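PDB 4YD8: protein PTHB1 from Homo sapiens, which serves in the BBSome, a coat complex thought to sort specific membrane proteins to primary cilia, to which this chain contributes the N-terminal beta-propeller domain. Local coordinates for residues 141-147 with 186-190; 301-307 with 318-322. All blocks are in the same frame, centred on the assembly; numbering follows the deposited sequence.

Contact 1 (141-147 with 186-190); sequences NMTYGSF and GPLAY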
# COMPACT_ATOMS: atom_id res chain seq x y z
N ASN A 141 3.10 10.77 -4.57
CA ASN A 141 2.47 9.66 -3.84
C ASN A 141 1.56 10.23 -2.75
O ASN A 141 1.46 11.45 -2.61
CB ASN A 141 3.54 8.71 -3.25
CG ASN A 141 4.60 9.43 -2.40
OD1 ASN A 141 4.40 10.54 -1.93
ND2 ASN A 141 5.75 8.76 -2.20
N MSE A 142 0.88 9.38 -1.99
CA MSE A 142 -0.04 9.88 -0.99
C MSE A 142 -0.11 8.95 0.20
O MSE A 142 0.35 7.81 0.12
CB MSE A 142 -1.45 10.05 -1.57
CG MSE A 142 -2.06 8.75 -2.09
SE MSE A 142 -3.95 9.11 -2.60
CE MSE A 142 -4.31 7.49 -3.58
N THR A 143 -0.68 9.45 1.29
CA THR A 143 -1.00 8.60 2.43
C THR A 143 -2.32 9.13 3.01
O THR A 143 -2.85 10.13 2.53
CB THR A 143 0.15 8.60 3.49
OG1 THR A 143 -0.11 7.62 4.50
CG2 THR A 143 0.31 10.00 4.14
N TYR A 144 -2.86 8.46 4.01
CA TYR A 144 -4.16 8.86 4.54
C TYR A 144 -4.29 8.40 5.97
O TYR A 144 -3.55 7.53 6.43
CB TYR A 144 -5.31 8.27 3.70
CG TYR A 144 -5.38 6.76 3.76
CD1 TYR A 144 -4.62 5.97 2.89
CD2 TYR A 144 -6.19 6.11 4.69
CE1 TYR A 144 -4.67 4.58 2.93
CE2 TYR A 144 -6.26 4.72 4.75
CZ TYR A 144 -5.48 3.96 3.87
OH TYR A 144 -5.53 2.58 3.91
N GLY A 145 -5.27 8.96 6.67
CA GLY A 145 -5.51 8.54 8.04
C GLY A 145 -6.26 9.60 8.79
O GLY A 145 -6.67 10.61 8.23
N SER A 146 -6.45 9.36 10.08
CA SER A 146 -7.24 10.25 10.92
C SER A 146 -6.40 11.40 11.45
O SER A 146 -6.22 11.53 12.67
CB SER A 146 -7.86 9.47 12.09
OG SER A 146 -6.88 8.69 12.77
N PHE A 147 -5.87 12.22 10.54
CA PHE A 147 -4.96 13.32 10.90
C PHE A 147 -5.59 14.16 12.00
O PHE A 147 -6.76 14.51 11.93
CB PHE A 147 -4.67 14.25 9.71
CG PHE A 147 -4.20 13.57 8.46
CD1 PHE A 147 -3.68 12.28 8.48
CD2 PHE A 147 -4.28 14.24 7.25
CE1 PHE A 147 -3.25 11.68 7.31
CE2 PHE A 147 -3.85 13.64 6.07
CZ PHE A 147 -3.33 12.35 6.10
N GLY A 186 10.51 11.02 -1.40
CA GLY A 186 10.67 9.68 -0.87
C GLY A 186 9.31 9.06 -0.58
O GLY A 186 8.27 9.68 -0.83
N PRO A 187 9.31 7.84 -0.03
CA PRO A 187 8.05 7.21 0.38
C PRO A 187 7.39 8.04 1.47
O PRO A 187 8.08 8.79 2.18
CB PRO A 187 8.48 5.82 0.90
CG PRO A 187 9.94 5.93 1.18
CD PRO A 187 10.49 7.02 0.26
N LEU A 188 6.08 7.89 1.61
CA LEU A 188 5.32 8.71 2.55
C LEU A 188 4.33 7.86 3.34
O LEU A 188 3.63 7.04 2.76
CB LEU A 188 4.57 9.81 1.79
CG LEU A 188 3.68 10.75 2.60
CD1 LEU A 188 4.52 11.74 3.42
CD2 LEU A 188 2.73 11.51 1.68
N ALA A 189 4.27 8.06 4.65
CA ALA A 189 3.31 7.32 5.47
C ALA A 189 2.84 8.16 6.65
O ALA A 189 3.53 9.06 7.11
CB ALA A 189 3.94 5.99 5.97
N TYR A 190 1.62 7.88 7.10
CA TYR A 190 1.06 8.53 8.27
C TYR A 190 1.07 7.59 9.47
O TYR A 190 0.66 6.43 9.37
CB TYR A 190 -0.38 9.01 8.00
CG TYR A 190 -1.08 9.53 9.24
CD1 TYR A 190 -0.68 10.73 9.83
CD2 TYR A 190 -2.11 8.82 9.84
CE1 TYR A 190 -1.31 11.21 10.98
CE2 TYR A 190 -2.75 9.30 10.98
CZ TYR A 190 -2.33 10.49 11.54
OH TYR A 190 -2.94 10.98 12.68
O HOH W 1 2.66 6.51 -0.55
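Strands 141-145 and 188-190 run side by side in nearly the same direction, their axes 5.9 Å apart at closest and 5° from parallel, yet no backbone hydrogen bond joins them; side chains and a water fill the gap. Asn141, chi1 in the p well, aims its amide so that ND2 donates to Gly186 O at 3.0 Å, while its OD1 is held by Gln159. Thr143 is slim enough to sit opposite Ala189, CA to CA 5.4 Å. Its t rotamer places OG1 3.1 Å from Tyr190 N, a weak hydrogen bond, and leaves CG2 3.8 Å from CD2 of Leu188. A water gives a proton to Met142 O (2.7 Å) and, weakly, to Leu188 O (3.5 Å). Tyr190, also t at chi1, brings its ring beside Gly145 (CD2 3.9 Å from Gly145 CA) with one face turned to the edge of Phe147 (centroids 4.8 Å apart, planes at 60°); the Tyr190 hydroxyl is anchored by Asp195. Gly145 suits its place twice over: its phi of 159° is hostile to any side chain, and a CB would lie 2.4 Å from Tyr190 CD2. This agrees with the finding that Gly145 is critical for protein stability. First strands of successive blades, running in the same direction near the centre of the ring, are what a beta-propeller produces, here the seven-bladed one.

Contact 2 (301-307 with 318-322); sequences SEGTINT and IYQDV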
# COMPACT_ATOMS: atom_id res chain seq x y z
N SER A 301 3.39 -13.96 17.28
CA SER A 301 3.67 -14.08 18.71
C SER A 301 3.98 -12.71 19.30
O SER A 301 4.48 -11.83 18.60
CB SER A 301 4.83 -15.05 18.97
OG SER A 301 6.05 -14.50 18.51
N GLU A 302 3.67 -12.55 20.58
CA GLU A 302 3.81 -11.25 21.23
C GLU A 302 5.22 -10.67 21.06
O GLU A 302 6.22 -11.37 21.26
CB GLU A 302 3.46 -11.35 22.71
N GLY A 303 5.29 -9.40 20.69
CA GLY A 303 6.56 -8.74 20.53
C GLY A 303 7.26 -9.00 19.21
O GLY A 303 8.30 -8.39 18.94
N THR A 304 6.72 -9.90 18.38
CA THR A 304 7.35 -10.14 17.07
C THR A 304 6.46 -9.72 15.91
O THR A 304 5.25 -9.57 16.05
CB THR A 304 7.76 -11.61 16.89
OG1 THR A 304 6.59 -12.42 16.65
CG2 THR A 304 8.50 -12.12 18.12
N ILE A 305 7.08 -9.55 14.76
CA ILE A 305 6.35 -9.16 13.56
C ILE A 305 6.87 -9.95 12.36
O ILE A 305 8.08 -10.19 12.21
CB ILE A 305 6.45 -7.63 13.29
CG1 ILE A 305 5.87 -6.85 14.47
CG2 ILE A 305 5.74 -7.26 11.99
CD1 ILE A 305 5.83 -5.35 14.29
N ASN A 306 5.93 -10.40 11.53
CA ASN A 306 6.28 -11.09 10.28
C ASN A 306 6.24 -10.13 9.10
O ASN A 306 5.30 -9.35 8.94
CB ASN A 306 5.34 -12.29 10.02
CG ASN A 306 5.72 -13.55 10.79
OD1 ASN A 306 6.34 -13.49 11.85
ND2 ASN A 306 5.31 -14.70 10.26
N THR A 307 7.26 -10.20 8.25
CA THR A 307 7.41 -9.29 7.12
C THR A 307 7.69 -10.05 5.83
O THR A 307 8.61 -10.88 5.77
CB THR A 307 8.55 -8.28 7.37
OG1 THR A 307 8.26 -7.54 8.57
CG2 THR A 307 8.67 -7.31 6.19
N ILE A 318 9.77 -14.53 3.92
CA ILE A 318 9.09 -14.11 5.14
C ILE A 318 10.05 -14.15 6.30
O ILE A 318 10.65 -15.17 6.57
CB ILE A 318 7.89 -15.01 5.49
CG1 ILE A 318 6.75 -14.77 4.52
CG2 ILE A 318 7.41 -14.71 6.90
CD1 ILE A 318 5.55 -15.72 4.77
N TYR A 319 10.20 -13.00 6.96
CA TYR A 319 11.00 -12.87 8.17
C TYR A 319 10.11 -12.72 9.40
O TYR A 319 9.12 -12.00 9.36
CB TYR A 319 11.93 -11.64 8.06
CG TYR A 319 12.91 -11.78 6.95
CD1 TYR A 319 12.60 -11.36 5.66
CD2 TYR A 319 14.15 -12.36 7.17
CE1 TYR A 319 13.51 -11.50 4.62
CE2 TYR A 319 15.06 -12.50 6.15
CZ TYR A 319 14.74 -12.07 4.88
OH TYR A 319 15.65 -12.22 3.86
N GLN A 320 10.46 -13.42 10.47
CA GLN A 320 9.95 -13.09 11.78
C GLN A 320 11.04 -12.29 12.47
O GLN A 320 12.10 -12.83 12.77
CB GLN A 320 9.59 -14.34 12.59
CG GLN A 320 8.96 -14.00 13.95
CD GLN A 320 8.49 -15.24 14.70
OE1 GLN A 320 8.90 -16.36 14.40
NE2 GLN A 320 7.61 -15.05 15.67
N ASP A 321 10.76 -11.01 12.71
CA ASP A 321 11.78 -10.04 13.14
C ASP A 321 12.88 -10.04 12.08
O ASP A 321 12.61 -9.66 10.94
CB ASP A 321 12.28 -10.35 14.56
CG ASP A 321 11.18 -10.20 15.61
OD1 ASP A 321 10.21 -9.45 15.34
OD2 ASP A 321 11.29 -10.82 16.69
N VAL A 322 14.09 -10.50 12.39
CA VAL A 322 15.14 -10.56 11.36
C VAL A 322 15.44 -11.99 10.91
O VAL A 322 16.39 -12.23 10.16
CB VAL A 322 16.47 -9.88 11.84
CG1 VAL A 322 16.19 -8.51 12.45
CG2 VAL A 322 17.21 -10.77 12.85
O HOH W 2 10.96 -9.27 18.77
O HOH W 3 9.26 -7.33 16.48
O HOH W 4 9.97 -8.71 10.36
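This is the open end of an antiparallel beta hairpin that forms the two middle strands of a propeller blade, between strands 291-298 and 323-329; strand 306-311 pairs with strand 315-320, and the flanking loops prolong the pairing away from the hairpin turn. Thr307 and Tyr319 form a hydrogen-bonded pair, with Thr307 N to Tyr319 O at 2.8 Å and Tyr319 N to Thr307 O at 2.9 Å. Asn306 and Gln320 follow as a non-hydrogen-bonded pair, CA to CA 4.4 Å, close enough for a CA-H...O contact from Asn306 CA to Tyr319 O (3.1 Å). One step farther, Asp321 N donates to Ile305 O at 2.8 Å, but the return bond uses a side chain: Ile305 N donates to Asp321 OD1 at 3.2 Å. Asp321 has a positive phi of 57°, so its backbone leaves the strand path, and OD1 takes the place in the pairing that the Asp321 carbonyl, turned away to a water, would otherwise fill. That water also bonds to Ile305 O and Thr307 OG1.

Before the strand, Ser301 to Thr304 make a type II turn closed by Thr304 N to Ser301 O (3.0 Å); Gly303, at phi 82°, fits the third position, where glycine is favoured. The extended Gln320 side chain reaches this turn, NE2 donating to Thr304 OG1 at 3.0 Å.

Within the blade, Asn306 shares backbone hydrogen bonds with Tyr297 and Cys298 of strand 291-298, and Ile318 makes backbone hydrogen bonds with Lys325 and Trp326 of strand 323-329, while Asp321 and Val322 touch Phe283 on strand 281-286 of the preceding blade.

In the fold
Both contacts belong to the same seven-bladed propeller but show its two levels of construction. Contact 2 builds a blade from within, by backbone pairing of sequence neighbours only 11 residues apart; contact 1 sets one blade against the next, with its closest ends 39 residues apart, the intervening chain including the other three strands of the first blade. Contact 1 lies about 10 Å from the centre of the chain and contact 2 about 19 Å (centres), so the first belongs to the inner part of the ring and the second lies farther out. Their centres are 24 Å apart and their nearest atoms about 14 Å, without touching. The stability-critical Gly145 lies in contact 1; contact 2 is remote from it.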